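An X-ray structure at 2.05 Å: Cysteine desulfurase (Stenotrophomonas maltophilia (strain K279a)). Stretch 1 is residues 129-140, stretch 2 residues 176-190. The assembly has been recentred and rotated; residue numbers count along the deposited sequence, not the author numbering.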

# COMPACT_ATOMS: atom_id res chain seq x y z
N ARG B 129 2.28 -0.73 -25.28
CA ARG B 129 2.67 0.13 -26.39
C ARG B 129 4.01 -0.20 -27.02
O ARG B 129 4.15 -0.11 -28.25
CB ARG B 129 2.67 1.60 -25.95
CG ARG B 129 1.27 2.15 -25.69
CD ARG B 129 1.31 3.52 -25.01
NE ARG B 129 -0.02 3.96 -24.60
CZ ARG B 129 -0.74 4.86 -25.27
NH1 ARG B 129 -0.24 5.43 -26.37
NH2 ARG B 129 -1.94 5.21 -24.83
N LEU B 130 5.02 -0.57 -26.24
CA LEU B 130 6.36 -0.69 -26.81
C LEU B 130 6.52 -2.01 -27.56
O LEU B 130 5.89 -3.02 -27.22
CB LEU B 130 7.43 -0.58 -25.73
CG LEU B 130 7.42 0.70 -24.90
CD1 LEU B 130 8.66 0.75 -24.03
CD2 LEU B 130 7.34 1.93 -25.81
N LYS B 131 7.37 -2.00 -28.57
CA LYS B 131 7.64 -3.20 -29.33
C LYS B 131 9.14 -3.31 -29.55
O LYS B 131 9.91 -2.39 -29.26
CB LYS B 131 6.88 -3.21 -30.67
N ALA B 132 9.55 -4.47 -30.06
CA ALA B 132 10.95 -4.69 -30.37
C ALA B 132 11.45 -3.61 -31.33
O ALA B 132 10.77 -3.25 -32.29
CB ALA B 132 11.14 -6.08 -30.96
N GLY B 133 12.64 -3.08 -31.04
CA GLY B 133 13.20 -1.96 -31.76
C GLY B 133 13.07 -0.64 -31.03
O GLY B 133 13.91 0.25 -31.22
N ASP B 134 12.04 -0.48 -30.21
CA ASP B 134 11.89 0.73 -29.43
C ASP B 134 12.95 0.80 -28.34
O ASP B 134 13.44 -0.22 -27.85
CB ASP B 134 10.50 0.81 -28.78
CG ASP B 134 9.36 0.86 -29.79
OD1 ASP B 134 9.54 1.39 -30.90
OD2 ASP B 134 8.25 0.39 -29.44
N VAL B 135 13.30 2.02 -27.95
CA VAL B 135 14.35 2.24 -26.97
C VAL B 135 13.75 2.97 -25.78
O VAL B 135 13.00 3.93 -25.95
CB VAL B 135 15.51 3.04 -27.58
CG1 VAL B 135 16.52 3.45 -26.50
CG2 VAL B 135 16.15 2.21 -28.67
N ILE B 136 14.06 2.47 -24.58
CA ILE B 136 13.79 3.16 -23.33
C ILE B 136 15.10 3.76 -22.86
O ILE B 136 16.10 3.06 -22.70
CB ILE B 136 13.22 2.20 -22.27
CG1 ILE B 136 11.94 1.51 -22.78
CG2 ILE B 136 12.96 2.94 -20.95
CD1 ILE B 136 11.46 0.40 -21.86
N LEU B 137 15.11 5.07 -22.64
CA LEU B 137 16.32 5.78 -22.26
C LEU B 137 16.24 6.06 -20.76
O LEU B 137 15.26 6.64 -20.30
CB LEU B 137 16.48 7.06 -23.07
CG LEU B 137 17.79 7.84 -22.90
CD1 LEU B 137 18.97 6.99 -23.34
CD2 LEU B 137 17.76 9.15 -23.67
N ILE B 138 17.24 5.60 -20.01
CA ILE B 138 17.27 5.68 -18.55
C ILE B 138 18.60 6.30 -18.15
O ILE B 138 19.64 5.89 -18.65
CB ILE B 138 17.15 4.29 -17.90
CG1 ILE B 138 15.97 3.50 -18.51
CG2 ILE B 138 17.07 4.40 -16.37
CD1 ILE B 138 15.86 2.08 -17.98
N THR B 139 18.57 7.27 -17.23
CA THR B 139 19.82 7.93 -16.86
C THR B 139 20.65 7.05 -15.93
O THR B 139 20.13 6.23 -15.18
CB THR B 139 19.60 9.28 -16.18
OG1 THR B 139 19.58 9.11 -14.76
CG2 THR B 139 18.31 9.92 -16.63
N ARG B 140 21.97 7.26 -15.99
CA ARG B 140 22.93 6.55 -15.15
C ARG B 140 22.66 6.70 -13.66
O ARG B 140 23.07 5.84 -12.88
CB ARG B 140 24.34 7.06 -15.50
CG ARG B 140 25.46 6.56 -14.62
CD ARG B 140 25.62 5.05 -14.73
NE ARG B 140 25.93 4.63 -16.09
CZ ARG B 140 26.26 3.39 -16.41
NH1 ARG B 140 26.32 2.45 -15.46
NH2 ARG B 140 26.52 3.07 -17.67
N ALA B 176 25.30 14.52 -24.36
CA ALA B 176 25.07 13.12 -24.68
C ALA B 176 23.59 12.76 -24.66
O ALA B 176 23.16 11.87 -25.39
CB ALA B 176 25.86 12.22 -23.73
N LEU B 177 22.79 13.47 -23.85
CA LEU B 177 21.36 13.16 -23.78
C LEU B 177 20.66 13.52 -25.09
O LEU B 177 19.90 12.70 -25.63
CB LEU B 177 20.72 13.90 -22.61
CG LEU B 177 19.20 13.81 -22.44
CD1 LEU B 177 18.73 12.38 -22.17
CD2 LEU B 177 18.74 14.75 -21.34
N ARG B 178 20.89 14.73 -25.60
CA ARG B 178 20.34 15.09 -26.90
C ARG B 178 20.81 14.12 -27.99
O ARG B 178 20.01 13.70 -28.83
CB ARG B 178 20.73 16.52 -27.26
CG ARG B 178 19.84 17.58 -26.66
CD ARG B 178 20.26 18.97 -27.09
NE ARG B 178 21.43 19.44 -26.35
CZ ARG B 178 21.37 20.00 -25.15
NH1 ARG B 178 20.20 20.14 -24.55
NH2 ARG B 178 22.48 20.40 -24.54
N ALA B 179 22.09 13.77 -27.97
CA ALA B 179 22.59 12.82 -28.96
C ALA B 179 21.93 11.45 -28.79
O ALA B 179 21.78 10.71 -29.77
CB ALA B 179 24.11 12.70 -28.86
N ALA B 180 21.52 11.11 -27.56
CA ALA B 180 20.91 9.82 -27.28
C ALA B 180 19.42 9.78 -27.60
O ALA B 180 18.86 8.68 -27.71
CB ALA B 180 21.10 9.46 -25.80
N MET B 181 18.78 10.93 -27.76
CA MET B 181 17.33 10.99 -27.99
C MET B 181 17.03 10.93 -29.49
O MET B 181 16.61 11.91 -30.12
CB MET B 181 16.75 12.25 -27.35
CG MET B 181 16.73 12.23 -25.84
SD MET B 181 15.82 13.65 -25.18
CE MET B 181 16.77 14.99 -25.85
N THR B 182 17.23 9.75 -30.05
CA THR B 182 16.99 9.48 -31.46
C THR B 182 15.55 9.06 -31.67
O THR B 182 14.82 8.79 -30.72
CB THR B 182 17.96 8.40 -31.95
OG1 THR B 182 17.85 7.26 -31.09
CG2 THR B 182 19.39 8.93 -31.95
N PRO B 183 15.07 8.99 -32.93
CA PRO B 183 13.65 8.68 -33.15
C PRO B 183 13.20 7.34 -32.59
O PRO B 183 11.99 7.19 -32.33
CB PRO B 183 13.53 8.70 -34.68
CG PRO B 183 14.56 9.68 -35.10
CD PRO B 183 15.72 9.48 -34.17
N GLU B 184 14.09 6.37 -32.38
CA GLU B 184 13.65 5.08 -31.86
C GLU B 184 13.39 5.11 -30.36
O GLU B 184 12.81 4.15 -29.82
CB GLU B 184 14.67 4.00 -32.20
CG GLU B 184 16.07 4.28 -31.71
CD GLU B 184 16.92 5.00 -32.74
OE1 GLU B 184 16.37 5.46 -33.78
OE2 GLU B 184 18.13 5.11 -32.51
N VAL B 185 13.78 6.18 -29.68
CA VAL B 185 13.53 6.31 -28.25
C VAL B 185 12.09 6.74 -28.05
O VAL B 185 11.65 7.76 -28.59
CB VAL B 185 14.49 7.33 -27.61
CG1 VAL B 185 14.25 7.37 -26.14
CG2 VAL B 185 15.94 6.99 -27.93
N LYS B 186 11.35 5.98 -27.24
CA LYS B 186 9.96 6.30 -26.97
C LYS B 186 9.70 6.75 -25.53
O LYS B 186 8.63 7.30 -25.27
CB LYS B 186 9.07 5.09 -27.29
CG LYS B 186 9.25 4.53 -28.70
CD LYS B 186 8.95 5.59 -29.75
CE LYS B 186 9.14 5.04 -31.15
NZ LYS B 186 9.14 6.12 -32.19
N LEU B 187 10.65 6.53 -24.61
CA LEU B 187 10.44 6.86 -23.21
C LEU B 187 11.77 7.19 -22.54
O LEU B 187 12.80 6.57 -22.84
CB LEU B 187 9.74 5.71 -22.45
CG LEU B 187 9.23 6.00 -21.03
CD1 LEU B 187 7.89 5.27 -20.74
CD2 LEU B 187 10.24 5.68 -19.93
N LEU B 188 11.74 8.16 -21.62
CA LEU B 188 12.91 8.61 -20.87
C LEU B 188 12.60 8.56 -19.39
O LEU B 188 11.65 9.21 -18.93
CB LEU B 188 13.33 10.02 -21.28
CG LEU B 188 14.36 10.73 -20.38
CD1 LEU B 188 15.71 10.04 -20.43
CD2 LEU B 188 14.48 12.18 -20.79
N ALA B 189 13.40 7.80 -18.64
CA ALA B 189 13.28 7.71 -17.18
C ALA B 189 14.37 8.57 -16.57
O ALA B 189 15.55 8.21 -16.61
CB ALA B 189 13.37 6.26 -16.70
N VAL B 190 13.98 9.70 -16.00
CA VAL B 190 14.93 10.70 -15.51
C VAL B 190 14.51 11.14 -14.11
O VAL B 190 13.35 11.50 -13.89
CB VAL B 190 15.04 11.90 -16.47
CG1 VAL B 190 13.65 12.45 -16.82
CG2 VAL B 190 15.94 12.98 -15.88

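Strands 135-139 and 185-190 lie side by side and parallel, their axes 13° apart and 4.6 Å at closest approach. Before the strand, Leu130 rests its CD2 on Lys186 CB (3.9 Å), using the aliphatic base of a side chain whose NZ reaches Pro183 O (3.0 Å). A type II turn runs from Lys131 to Asp134. Gly133, with phi at 101°, suits it because a CB there would jam against the preceding carbonyl; Asp134 braces it, OD2 accepting a hydrogen bond from Lys131 N (2.7 Å).

Val135 opens the ladder: its N donates to Glu184 O (2.9 Å) and its O accepts from Lys186 N (2.9 Å). Beta-branched Val135, Ile136 and Ile138 suit an extended strand, and their buried apolar side chains pack on its two faces, Val135 CG1 lying 3.9 Å from Val185 CG2. A beta bulge follows Val135, shifting the register by one, so that Ile136 pairs with Leu187, their CG2 and CD2 4.0 Å apart.

Leu137 is the hub. Its N donates to Leu187 O (2.8 Å) and its O accepts from Ala189 N (2.7 Å), while its branched side chain, on the same face as Val135, Val185 and Leu188, sends CD2 to Leu177 CD1 (3.7 Å), Ala180 CB (4.0 Å) and Met181 CG (3.9 Å), joining the strand to the end of the helix and to Met181 just beyond it.

On the other face, Ile138 CG2 meets the small Ala189 CB at 4.2 Å. Thr139 N closes the ladder on Ala189 O (3.2 Å); its buried methyl CG2 packs against Val190 CB (3.8 Å), while OG1 is hydrogen-bonded just outside the stretches.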